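Local structure of uncharacterized HIT-like protein HP_0404 (4ZGL) at residues A[2-8]-A[91-95]; A[31-35]-A[97-101]; A[38-42]-A[59-63]; A[46-50]-A[81-85]. The protein probably acts as an adenosine 5'-monophosphoramidase of the HINT branch of the histidine triad family. All blocks are in the same frame, centred on the assembly; numbering follows the deposited sequence.

Interaction 1 of 4, residues A[2-8]-A[91-95]; sequences NVFEKII and VMHLH
Phe4, on the first turn of helix 3-9, reaches between Val91 and His95 of the loop that leads into strand 96-100. Its CB lies 4.1 Å from His93 CB, the start of a side chain that runs back toward the helix. Val91 CG1 stands over CG and CD2 of the ring, 3.4 Å from Phe4 CD2. That methyl is 3.8 Å from the ring centroid, over the face, which meets the geometry of a CH-pi contact. Farther out, CE2 approaches His95 ND1 at 3.5 Å. Here the phenyl presents its edge to the imidazole face in a T-shaped pair, with centroids 5.0 Å apart and planes at 75°. The imidazole cannot easily turn away, because His95 ND1 donates to His93 O at 2.6 Å, with an N-H...O angle of 177°. His95 CG sits between backbone N and carbonyl carbon (chi1 59°), folding the ring back over its own chain to reach that oxygen. One turn along the helix, Ile8 CD1 meets His93 CE1 at 3.5 Å, while His93 NE2 is held by the carbonyl of Pro41. Val3 CG1 adds an apolar touch on Val91 CG2 (3.5 Å). The N-terminal helix thus packs against the first two histidines of the His-Leu-His-Phe-His sequence, the histidine triad motif that gives the HIT family its name.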
loop_
_atom_site.group_PDB
_atom_site.type_symbol
_atom_site.label_atom_id
_atom_site.label_comp_id
_atom_site.label_asym_id
_atom_site.label_seq_id
_atom_site.Cartn_x
_atom_site.Cartn_y
_atom_site.Cartn_z
ATOM N N ASN A 2 -4.501 19.708 -11.673
ATOM C CA ASN A 2 -4.852 18.305 -11.809
ATOM C C ASN A 2 -5.982 18.070 -10.826
ATOM O O ASN A 2 -6.110 18.838 -9.889
ATOM C CB ASN A 2 -3.587 17.529 -11.478
ATOM C CG ASN A 2 -3.802 16.061 -11.198
ATOM O OD1 ASN A 2 -4.721 15.427 -11.709
ATOM N ND2 ASN A 2 -2.878 15.498 -10.423
ATOM N N VAL A 3 -6.810 17.046 -11.038
ATOM C CA VAL A 3 -8.073 16.938 -10.292
ATOM C C VAL A 3 -7.916 16.867 -8.767
ATOM O O VAL A 3 -8.669 17.524 -8.050
ATOM C CB VAL A 3 -8.972 15.784 -10.813
ATOM C CG1 VAL A 3 -8.358 14.415 -10.546
ATOM C CG2 VAL A 3 -10.364 15.867 -10.204
ATOM N N PHE A 4 -6.947 16.096 -8.273
ATOM C CA PHE A 4 -6.718 16.003 -6.823
ATOM C C PHE A 4 -6.049 17.257 -6.276
ATOM O O PHE A 4 -6.304 17.651 -5.137
ATOM C CB PHE A 4 -5.879 14.769 -6.448
ATOM C CG PHE A 4 -6.577 13.446 -6.663
ATOM C CD1 PHE A 4 -7.968 13.349 -6.712
ATOM C CD2 PHE A 4 -5.832 12.282 -6.776
ATOM C CE1 PHE A 4 -8.588 12.123 -6.902
ATOM C CE2 PHE A 4 -6.450 11.056 -6.962
ATOM C CZ PHE A 4 -7.830 10.976 -7.025
ATOM N N GLU A 5 -5.197 17.884 -7.084
ATOM C CA GLU A 5 -4.564 19.153 -6.693
ATOM C C GLU A 5 -5.623 20.244 -6.525
ATOM O O GLU A 5 -5.535 21.076 -5.624
ATOM C CB GLU A 5 -3.528 19.603 -7.726
ATOM C CG GLU A 5 -2.244 18.785 -7.752
ATOM C CD GLU A 5 -1.280 19.223 -8.848
ATOM O OE1 GLU A 5 -1.711 19.845 -9.851
ATOM O OE2 GLU A 5 -0.070 18.944 -8.693
ATOM N N LYS A 6 -6.620 20.227 -7.406
ATOM C CA LYS A 6 -7.748 21.151 -7.326
ATOM C C LYS A 6 -8.529 20.963 -6.031
ATOM O O LYS A 6 -8.963 21.935 -5.420
ATOM C CB LYS A 6 -8.677 20.958 -8.527
ATOM C CG LYS A 6 -8.129 21.544 -9.823
ATOM C CD LYS A 6 -9.028 21.268 -11.013
ATOM C CE LYS A 6 -8.251 21.270 -12.334
ATOM N NZ LYS A 6 -9.164 21.452 -13.521
ATOM N N ILE A 7 -8.713 19.707 -5.628
ATOM C CA ILE A 7 -9.398 19.390 -4.373
ATOM C C ILE A 7 -8.608 19.952 -3.200
ATOM O O ILE A 7 -9.176 20.564 -2.297
ATOM C CB ILE A 7 -9.604 17.869 -4.203
ATOM C CG1 ILE A 7 -10.554 17.354 -5.286
ATOM C CG2 ILE A 7 -10.157 17.546 -2.820
ATOM C CD1 ILE A 7 -10.835 15.866 -5.227
ATOM N N ILE A 8 -7.296 19.749 -3.233
ATOM C CA ILE A 8 -6.411 20.239 -2.182
ATOM C C ILE A 8 -6.534 21.770 -2.038
ATOM O O ILE A 8 -6.457 22.274 -0.930
ATOM C CB ILE A 8 -4.938 19.807 -2.443
ATOM C CG1 ILE A 8 -4.791 18.280 -2.350
ATOM C CG2 ILE A 8 -3.980 20.437 -1.438
ATOM C CD1 ILE A 8 -3.568 17.745 -3.061
ATOM N N VAL A 91 -4.855 9.585 -12.368
ATOM C CA VAL A 91 -4.592 10.909 -11.810
ATOM C C VAL A 91 -3.167 10.907 -11.271
ATOM O O VAL A 91 -2.804 10.029 -10.482
ATOM C CB VAL A 91 -5.576 11.259 -10.672
ATOM C CG1 VAL A 91 -5.272 12.634 -10.088
ATOM C CG2 VAL A 91 -7.012 11.212 -11.175
ATOM N N MET A 92 -2.370 11.893 -11.679
ATOM C CA MET A 92 -0.947 11.933 -11.335
ATOM C C MET A 92 -0.676 12.718 -10.063
ATOM O O MET A 92 0.005 13.732 -10.073
ATOM C CB MET A 92 -0.144 12.498 -12.496
ATOM C CG MET A 92 -0.230 11.628 -13.732
ATOM S SD MET A 92 0.516 10.008 -13.460
ATOM C CE MET A 92 -0.489 8.979 -14.521
ATOM N N HIS A 93 -1.252 12.232 -8.970
ATOM C CA HIS A 93 -0.962 12.708 -7.627
ATOM C C HIS A 93 -1.040 11.461 -6.761
ATOM O O HIS A 93 -1.947 10.652 -6.930
ATOM C CB HIS A 93 -1.980 13.772 -7.199
ATOM C CG HIS A 93 -1.648 14.465 -5.912
ATOM N ND1 HIS A 93 -1.059 15.710 -5.875
ATOM C CD2 HIS A 93 -1.844 14.102 -4.621
ATOM C CE1 HIS A 93 -0.894 16.079 -4.618
ATOM N NE2 HIS A 93 -1.362 15.121 -3.838
ATOM N N LEU A 94 -0.063 11.284 -5.878
ATOM C CA LEU A 94 0.004 10.093 -5.042
ATOM C C LEU A 94 -1.317 9.900 -4.333
ATOM O O LEU A 94 -1.821 10.815 -3.687
ATOM C CB LEU A 94 1.135 10.208 -4.016
ATOM C CG LEU A 94 1.159 9.155 -2.901
ATOM C CD1 LEU A 94 1.236 7.745 -3.471
ATOM C CD2 LEU A 94 2.316 9.428 -1.951
ATOM N N HIS A 95 -1.885 8.711 -4.463
ATOM C CA HIS A 95 -3.098 8.389 -3.734
ATOM C C HIS A 95 -3.217 6.901 -3.471
ATOM O O HIS A 95 -2.822 6.075 -4.298
ATOM C CB HIS A 95 -4.323 8.894 -4.488
ATOM C CG HIS A 95 -4.472 8.325 -5.857
ATOM N ND1 HIS A 95 -3.735 8.774 -6.930
ATOM C CD2 HIS A 95 -5.292 7.362 -6.338
ATOM C CE1 HIS A 95 -4.089 8.107 -8.013
ATOM N NE2 HIS A 95 -5.030 7.242 -7.680
#

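Interaction 2 of 4, residues A[31-35]-A[97-101]; sequences PKAKV and HILSG
Leu99 and Ser100 are the residues of strand 96-100 that meet the 31-35 loop most fully, and the segment enters the contact through His97. The His97 ring makes no direct touch with the loop. Its ND1 lies 5.0 Å from Lys32 NZ and is hydrogen-bonded to His36, the residue that follows the loop. The end of the Ile98 side chain leads away, to Val66 and Val67 of helix 53-70. At Leu99 the side chain joins in: CB packs on Ala33 CB at 3.9 Å, and CD1 comes within 4.2 Å of Lys32 NZ, the two chains meeting at a slant. The CA of Leu99 also points a C-H at Val35 O, 3.5 Å away with an angle of 146° at the hydrogen. This is where the antiparallel sheet of the HIT fold takes in its third strand, since Val35 leads directly into strand 36-41, the neighbour of strand 96-100. Ser100 then supplies the one clear hydrogen bond of the contact: Val35 N donates to Ser100 OG at 3.1 Å, with an N-H...O angle of 157°. A chi1 of 87° swings the serine hydroxyl over its own main chain and brings OG in front of that amide, and Lys34 CB stands 3.8 Å from the same oxygen. On the backbone side, Ser100 O lies 3.5 Å from Ala33 CB. Gly101, the last modelled residue, ends the contact, and Lys34 NZ comes no closer than 4.3 Å to its O.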
loop_
_atom_site.group_PDB
_atom_site.type_symbol
_atom_site.label_atom_id
_atom_site.label_comp_id
_atom_site.label_asym_id
_atom_site.label_seq_id
_atom_site.Cartn_x
_atom_site.Cartn_y
_atom_site.Cartn_z
ATOM N N PRO A 31 -17.109 4.648 -7.236
ATOM C CA PRO A 31 -16.751 3.557 -6.331
ATOM C C PRO A 31 -16.613 2.202 -7.024
ATOM O O PRO A 31 -17.347 1.907 -7.966
ATOM C CB PRO A 31 -17.915 3.526 -5.335
ATOM C CG PRO A 31 -18.509 4.886 -5.398
ATOM C CD PRO A 31 -18.366 5.300 -6.826
ATOM N N LYS A 32 -15.661 1.407 -6.545
ATOM C CA LYS A 32 -15.413 0.061 -7.036
ATOM C C LYS A 32 -15.659 -0.947 -5.903
ATOM O O LYS A 32 -15.407 -2.144 -6.055
ATOM C CB LYS A 32 -13.976 -0.051 -7.537
ATOM C CG LYS A 32 -13.613 0.817 -8.719
ATOM C CD LYS A 32 -12.090 0.802 -8.935
ATOM C CE LYS A 32 -11.419 -0.560 -8.694
ATOM N NZ LYS A 32 -9.966 -0.423 -8.367
ATOM N N ALA A 33 -16.153 -0.446 -4.771
ATOM C CA ALA A 33 -16.480 -1.264 -3.615
ATOM C C ALA A 33 -17.510 -0.516 -2.779
ATOM O O ALA A 33 -17.695 0.690 -2.952
ATOM C CB ALA A 33 -15.235 -1.538 -2.794
ATOM N N LYS A 34 -18.167 -1.233 -1.873
ATOM C CA LYS A 34 -19.205 -0.659 -1.018
ATOM C C LYS A 34 -18.719 0.644 -0.376
ATOM O O LYS A 34 -19.378 1.681 -0.478
ATOM C CB LYS A 34 -19.638 -1.689 0.048
ATOM C CG LYS A 34 -20.477 -2.871 -0.490
ATOM C CD LYS A 34 -21.243 -3.556 0.633
ATOM C CE LYS A 34 -21.782 -4.910 0.204
ATOM N NZ LYS A 34 -21.525 -6.023 1.174
ATOM N N VAL A 35 -17.550 0.589 0.252
ATOM C CA VAL A 35 -16.860 1.790 0.706
ATOM C C VAL A 35 -15.565 1.931 -0.090
ATOM O O VAL A 35 -14.734 1.017 -0.107
ATOM C CB VAL A 35 -16.547 1.746 2.214
ATOM C CG1 VAL A 35 -15.647 2.912 2.616
ATOM C CG2 VAL A 35 -17.837 1.762 3.017
ATOM N N HIS A 97 -5.912 3.893 -2.657
ATOM C CA HIS A 97 -7.295 3.443 -2.652
ATOM C C HIS A 97 -7.526 2.624 -1.393
ATOM O O HIS A 97 -6.712 1.767 -1.044
ATOM C CB HIS A 97 -7.584 2.585 -3.878
ATOM C CG HIS A 97 -7.419 3.309 -5.178
ATOM N ND1 HIS A 97 -8.487 3.740 -5.931
ATOM C CD2 HIS A 97 -6.310 3.672 -5.861
ATOM C CE1 HIS A 97 -8.050 4.336 -7.021
ATOM N NE2 HIS A 97 -6.731 4.310 -7.003
ATOM N N ILE A 98 -8.624 2.908 -0.701
ATOM C CA ILE A 98 -9.085 2.063 0.392
ATOM C C ILE A 98 -10.427 1.477 -0.014
ATOM O O ILE A 98 -11.427 2.188 -0.073
ATOM C CB ILE A 98 -9.229 2.844 1.705
ATOM C CG1 ILE A 98 -7.846 3.258 2.211
ATOM C CG2 ILE A 98 -9.942 1.995 2.756
ATOM C CD1 ILE A 98 -7.885 4.386 3.217
ATOM N N LEU A 99 -10.427 0.184 -0.320
ATOM C CA LEU A 99 -11.635 -0.526 -0.713
ATOM C C LEU A 99 -12.039 -1.480 0.395
ATOM O O LEU A 99 -11.200 -1.902 1.183
ATOM C CB LEU A 99 -11.393 -1.305 -2.006
ATOM C CG LEU A 99 -10.881 -0.492 -3.197
ATOM C CD1 LEU A 99 -10.476 -1.404 -4.341
ATOM C CD2 LEU A 99 -11.935 0.501 -3.657
ATOM N N SER A 100 -13.316 -1.839 0.408
ATOM C CA SER A 100 -13.911 -2.658 1.449
ATOM C C SER A 100 -14.509 -3.948 0.854
ATOM O O SER A 100 -14.881 -3.978 -0.318
ATOM C CB SER A 100 -14.958 -1.827 2.213
ATOM O OG SER A 100 -16.215 -1.915 1.573
ATOM N N GLY A 101 -14.602 -5.008 1.665
ATOM C CA GLY A 101 -15.012 -6.342 1.176
ATOM C C GLY A 101 -16.512 -6.604 1.102
ATOM O O GLY A 101 -17.292 -5.844 0.506
#

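Interaction 3 of 4, residues A[38-42]-A[59-63]; sequences LVIPK and MTSFI
Val39 and Phe62 run past each other in opposite directions, one from strand 36-41, the other from helix 53-70. The methyl Val39 CG1 lies at the edge of the Phe62 ring, near its plane, 3.6 Å from CD2 and 3.8 Å from CE2, so the phenyl meets the valine with its rim. Phe62 CG stands anti to the backbone N (chi1 -174°), which points the ring from the helix to the strand, and it also meets Phe23 of the neighbouring strand 23-27. The same methyl reaches two more helix residues, more loosely: Met59 CG and Ile63 CG1 are each 4.3 Å from Val39 CG1. With Phe62 they are the helix residues this methyl touches, in a layer where every touching residue is buried and no hydrogen bond crosses. This is the alpha/beta packing of the HIT fold, in which the long helix packs on one side of the antiparallel sheet, running roughly antiparallel to strand 36-41; the local axes approach to 9.9 Å with N-to-C directions 150° apart. Ile40 points to the other side of the sheet, where it meets Phe4 and Ile8. Met59 approaches farther along the strand. Its chain is extended through CG and SD and then bends at chi3 (-110°), and the methyl CE ends 3.6 Å from Pro41 CD. Along the helix, Thr60 and Ile63 also pack on Met56 and Phe48, respectively, of the second subunit.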
loop_
_atom_site.group_PDB
_atom_site.type_symbol
_atom_site.label_atom_id
_atom_site.label_comp_id
_atom_site.label_asym_id
_atom_site.label_seq_id
_atom_site.Cartn_x
_atom_site.Cartn_y
_atom_site.Cartn_z
ATOM N N LEU A 38 -10.217 7.552 -0.809
ATOM C CA LEU A 38 -8.901 7.894 -1.334
ATOM C C LEU A 38 -8.148 8.664 -0.267
ATOM O O LEU A 38 -8.715 9.546 0.368
ATOM C CB LEU A 38 -9.037 8.759 -2.584
ATOM C CG LEU A 38 -9.631 8.072 -3.811
ATOM C CD1 LEU A 38 -10.116 9.107 -4.811
ATOM C CD2 LEU A 38 -8.616 7.138 -4.450
ATOM N N VAL A 39 -6.882 8.317 -0.054
ATOM C CA VAL A 39 -6.023 9.049 0.878
ATOM C C VAL A 39 -4.908 9.728 0.096
ATOM O O VAL A 39 -4.148 9.059 -0.612
ATOM C CB VAL A 39 -5.399 8.121 1.935
ATOM C CG1 VAL A 39 -4.525 8.920 2.894
ATOM C CG2 VAL A 39 -6.490 7.372 2.682
ATOM N N ILE A 40 -4.804 11.049 0.237
ATOM C CA ILE A 40 -3.808 11.815 -0.519
ATOM C C ILE A 40 -2.994 12.752 0.365
ATOM O O ILE A 40 -3.504 13.292 1.358
ATOM C CB ILE A 40 -4.367 12.548 -1.761
ATOM C CG1 ILE A 40 -5.280 13.738 -1.393
ATOM C CG2 ILE A 40 -5.047 11.533 -2.660
ATOM C CD1 ILE A 40 -5.571 14.678 -2.540
ATOM N N PRO A 41 -1.703 12.904 0.033
ATOM C CA PRO A 41 -0.878 13.889 0.720
ATOM C C PRO A 41 -1.181 15.269 0.163
ATOM O O PRO A 41 -1.341 15.413 -1.047
ATOM C CB PRO A 41 0.544 13.453 0.365
ATOM C CG PRO A 41 0.403 12.790 -0.961
ATOM C CD PRO A 41 -0.908 12.063 -0.884
ATOM N N LYS A 42 -1.295 16.263 1.037
ATOM C CA LYS A 42 -1.531 17.639 0.597
ATOM C C LYS A 42 -0.328 18.173 -0.176
ATOM O O LYS A 42 -0.476 18.990 -1.084
ATOM C CB LYS A 42 -1.835 18.544 1.791
ATOM C CG LYS A 42 -3.184 18.285 2.437
ATOM C CD LYS A 42 -3.382 19.190 3.637
ATOM C CE LYS A 42 -4.831 19.220 4.084
ATOM N NZ LYS A 42 -5.020 20.209 5.178
ATOM N N MET A 59 1.474 8.890 7.088
ATOM C CA MET A 59 0.326 8.481 6.279
ATOM C C MET A 59 -0.272 7.174 6.787
ATOM O O MET A 59 -1.485 7.013 6.792
ATOM C CB MET A 59 0.732 8.296 4.816
ATOM C CG MET A 59 -0.446 8.057 3.885
ATOM S SD MET A 59 0.088 7.810 2.185
ATOM C CE MET A 59 -0.490 9.301 1.383
ATOM N N THR A 60 0.587 6.241 7.184
ATOM C CA THR A 60 0.149 4.972 7.756
ATOM C C THR A 60 -0.707 5.226 8.992
ATOM O O THR A 60 -1.761 4.609 9.177
ATOM C CB THR A 60 1.359 4.110 8.153
ATOM O OG1 THR A 60 2.156 3.857 6.990
ATOM C CG2 THR A 60 0.923 2.790 8.774
ATOM N N SER A 61 -0.242 6.153 9.821
ATOM C CA SER A 61 -0.984 6.599 10.989
ATOM C C SER A 61 -2.334 7.188 10.578
ATOM O O SER A 61 -3.364 6.882 11.176
ATOM C CB SER A 61 -0.164 7.638 11.752
ATOM O OG SER A 61 -0.598 7.732 13.093
ATOM N N PHE A 62 -2.311 8.031 9.551
ATOM C CA PHE A 62 -3.520 8.653 9.013
ATOM C C PHE A 62 -4.478 7.630 8.408
ATOM O O PHE A 62 -5.695 7.770 8.531
ATOM C CB PHE A 62 -3.139 9.693 7.958
ATOM C CG PHE A 62 -4.300 10.499 7.451
ATOM C CD1 PHE A 62 -4.865 11.492 8.238
ATOM C CD2 PHE A 62 -4.819 10.275 6.184
ATOM C CE1 PHE A 62 -5.932 12.242 7.771
ATOM C CE2 PHE A 62 -5.884 11.023 5.710
ATOM C CZ PHE A 62 -6.443 12.007 6.505
ATOM N N ILE A 63 -3.930 6.604 7.759
ATOM C CA ILE A 63 -4.743 5.546 7.152
ATOM C C ILE A 63 -5.529 4.770 8.208
ATOM O O ILE A 63 -6.701 4.457 7.999
ATOM C CB ILE A 63 -3.886 4.582 6.298
ATOM C CG1 ILE A 63 -3.476 5.273 4.996
ATOM C CG2 ILE A 63 -4.649 3.301 5.977
ATOM C CD1 ILE A 63 -2.358 4.581 4.248
#

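Interaction 4 of 4, residues A[46-50]-A[81-85]; sequences QDFNG and TNVGK
Asp47 begins the contact with Val83, at the end of strand 77-83, an edge strand of the HIT sheet within this chain, which pairs in an antiparallel ladder with a strand of the second subunit. The CA atoms of Asp47 and Val83 are 5.5 Å apart, the nearest CA pair of the two segments. A chi1 near +60° (57°) tucks the carboxylate of Asp47 against its own backbone and lays it beside the valine: OD2 is 3.8 Å from Val83 CG1, the two side chains crossing at about a right angle. The other oxygen, OD1, takes a weak hydrogen bond from Gly50 N, whose firmer partner is Asp47 O. Phe48 follows in a short 3-10 turn and touches with its root: CB packs on Val83 CG2 at 3.6 Å, while Thr81 CG2 lies 4.3 Å from the same CB. Its ring leads away from the strand and meets Phe64 of the second subunit. Val83 therefore divides its two methyls, CG2 for Phe48 and CG1 for the polar residues. Asn49 comes back toward the strand and also crosses the valine at about a right angle, but its amide belongs to the dimer interface, where OD1 bonds Tyr77 OH and ND2 bonds the carbonyl of Lys73, both of the second subunit. On the same amide, ND2 lies 3.6 Å from Val83 CG1.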
loop_
_atom_site.group_PDB
_atom_site.type_symbol
_atom_site.label_atom_id
_atom_site.label_comp_id
_atom_site.label_asym_id
_atom_site.label_seq_id
_atom_site.Cartn_x
_atom_site.Cartn_y
_atom_site.Cartn_z
ATOM N N GLN A 46 3.737 12.978 -6.911
ATOM C CA GLN A 46 3.092 12.360 -8.068
ATOM C C GLN A 46 2.683 10.904 -7.873
ATOM O O GLN A 46 1.632 10.486 -8.357
ATOM C CB GLN A 46 4.020 12.461 -9.279
ATOM C CG GLN A 46 3.363 12.090 -10.597
ATOM C CD GLN A 46 4.257 12.358 -11.781
ATOM O OE1 GLN A 46 5.044 13.301 -11.772
ATOM N NE2 GLN A 46 4.136 11.540 -12.812
ATOM N N ASP A 47 3.530 10.134 -7.200
ATOM C CA ASP A 47 3.286 8.706 -6.998
ATOM C C ASP A 47 4.067 8.181 -5.791
ATOM O O ASP A 47 4.735 8.953 -5.095
ATOM C CB ASP A 47 3.628 7.921 -8.272
ATOM C CG ASP A 47 5.072 8.121 -8.733
ATOM O OD1 ASP A 47 5.929 8.562 -7.933
ATOM O OD2 ASP A 47 5.355 7.827 -9.911
ATOM N N PHE A 48 3.966 6.878 -5.536
ATOM C CA PHE A 48 4.584 6.278 -4.360
ATOM C C PHE A 48 6.103 6.410 -4.379
ATOM O O PHE A 48 6.729 6.595 -3.341
ATOM C CB PHE A 48 4.192 4.809 -4.241
ATOM C CG PHE A 48 4.639 4.167 -2.963
ATOM C CD1 PHE A 48 3.986 4.438 -1.766
ATOM C CD2 PHE A 48 5.719 3.294 -2.950
ATOM C CE1 PHE A 48 4.403 3.849 -0.578
ATOM C CE2 PHE A 48 6.138 2.701 -1.770
ATOM C CZ PHE A 48 5.478 2.978 -0.583
ATOM N N ASN A 49 6.700 6.315 -5.557
ATOM C CA ASN A 49 8.150 6.512 -5.674
ATOM C C ASN A 49 8.668 7.824 -5.087
ATOM O O ASN A 49 9.811 7.884 -4.629
ATOM C CB ASN A 49 8.607 6.390 -7.134
ATOM C CG ASN A 49 8.640 4.953 -7.615
ATOM O OD1 ASN A 49 8.650 4.011 -6.821
ATOM N ND2 ASN A 49 8.667 4.778 -8.926
ATOM N N GLY A 50 7.834 8.862 -5.105
ATOM C CA GLY A 50 8.235 10.197 -4.669
ATOM C C GLY A 50 7.784 10.592 -3.274
ATOM O O GLY A 50 7.690 11.774 -2.981
ATOM N N THR A 81 -2.128 1.335 -4.215
ATOM C CA THR A 81 -1.686 2.532 -4.922
ATOM C C THR A 81 -1.014 2.122 -6.228
ATOM O O THR A 81 -0.244 1.165 -6.266
ATOM C CB THR A 81 -0.762 3.416 -4.056
ATOM O OG1 THR A 81 -0.459 4.625 -4.758
ATOM C CG2 THR A 81 0.529 2.695 -3.693
ATOM N N ASN A 82 -1.337 2.842 -7.298
ATOM C CA ASN A 82 -0.762 2.590 -8.615
ATOM C C ASN A 82 0.372 3.564 -8.889
ATOM O O ASN A 82 0.197 4.774 -8.774
ATOM C CB ASN A 82 -1.834 2.729 -9.687
ATOM C CG ASN A 82 -3.004 1.796 -9.455
ATOM O OD1 ASN A 82 -4.125 2.234 -9.202
ATOM N ND2 ASN A 82 -2.746 0.500 -9.540
ATOM N N VAL A 83 1.532 3.025 -9.236
ATOM C CA VAL A 83 2.708 3.834 -9.489
ATOM C C VAL A 83 2.973 3.873 -10.993
ATOM O O VAL A 83 3.486 2.919 -11.575
ATOM C CB VAL A 83 3.926 3.282 -8.731
ATOM C CG1 VAL A 83 5.096 4.247 -8.820
ATOM C CG2 VAL A 83 3.565 3.031 -7.277
ATOM N N GLY A 84 2.590 4.984 -11.616
ATOM C CA GLY A 84 2.811 5.200 -13.041
ATOM C C GLY A 84 1.634 4.788 -13.906
ATOM O O GLY A 84 0.822 3.954 -13.511
ATOM N N LYS A 85 1.544 5.386 -15.092
ATOM C CA LYS A 85 0.465 5.093 -16.031
ATOM C C LYS A 85 0.403 3.627 -16.447
ATOM O O LYS A 85 -0.671 3.110 -16.719
ATOM C CB LYS A 85 0.596 5.962 -17.294
ATOM C CG LYS A 85 1.733 5.529 -18.221
ATOM C CD LYS A 85 1.843 6.313 -19.529
ATOM C CE LYS A 85 2.772 5.632 -20.635
ATOM N NZ LYS A 85 2.086 4.948 -21.786
#

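In the fold
From the N terminus, interaction 1 closes the longest loop, bringing helix 3-9 back to the 91-95 segment just before the last strand. Interaction 2 opens later, at 31-35, and ends later, at 97-101, so its loop crosses that of interaction 1; it ties the loop before strand 36-41 to strand 96-100. Interactions 3 and 4 fall within both of these loops and cross each other, their segments alternating along the chain. Interaction 3 sets helix 53-70 on strand 36-41, and interaction 4 ties the loop before that helix to strand 77-83; both touch the second subunit. Interactions 1 and 4 are joined through His95 O and Thr81 OG1.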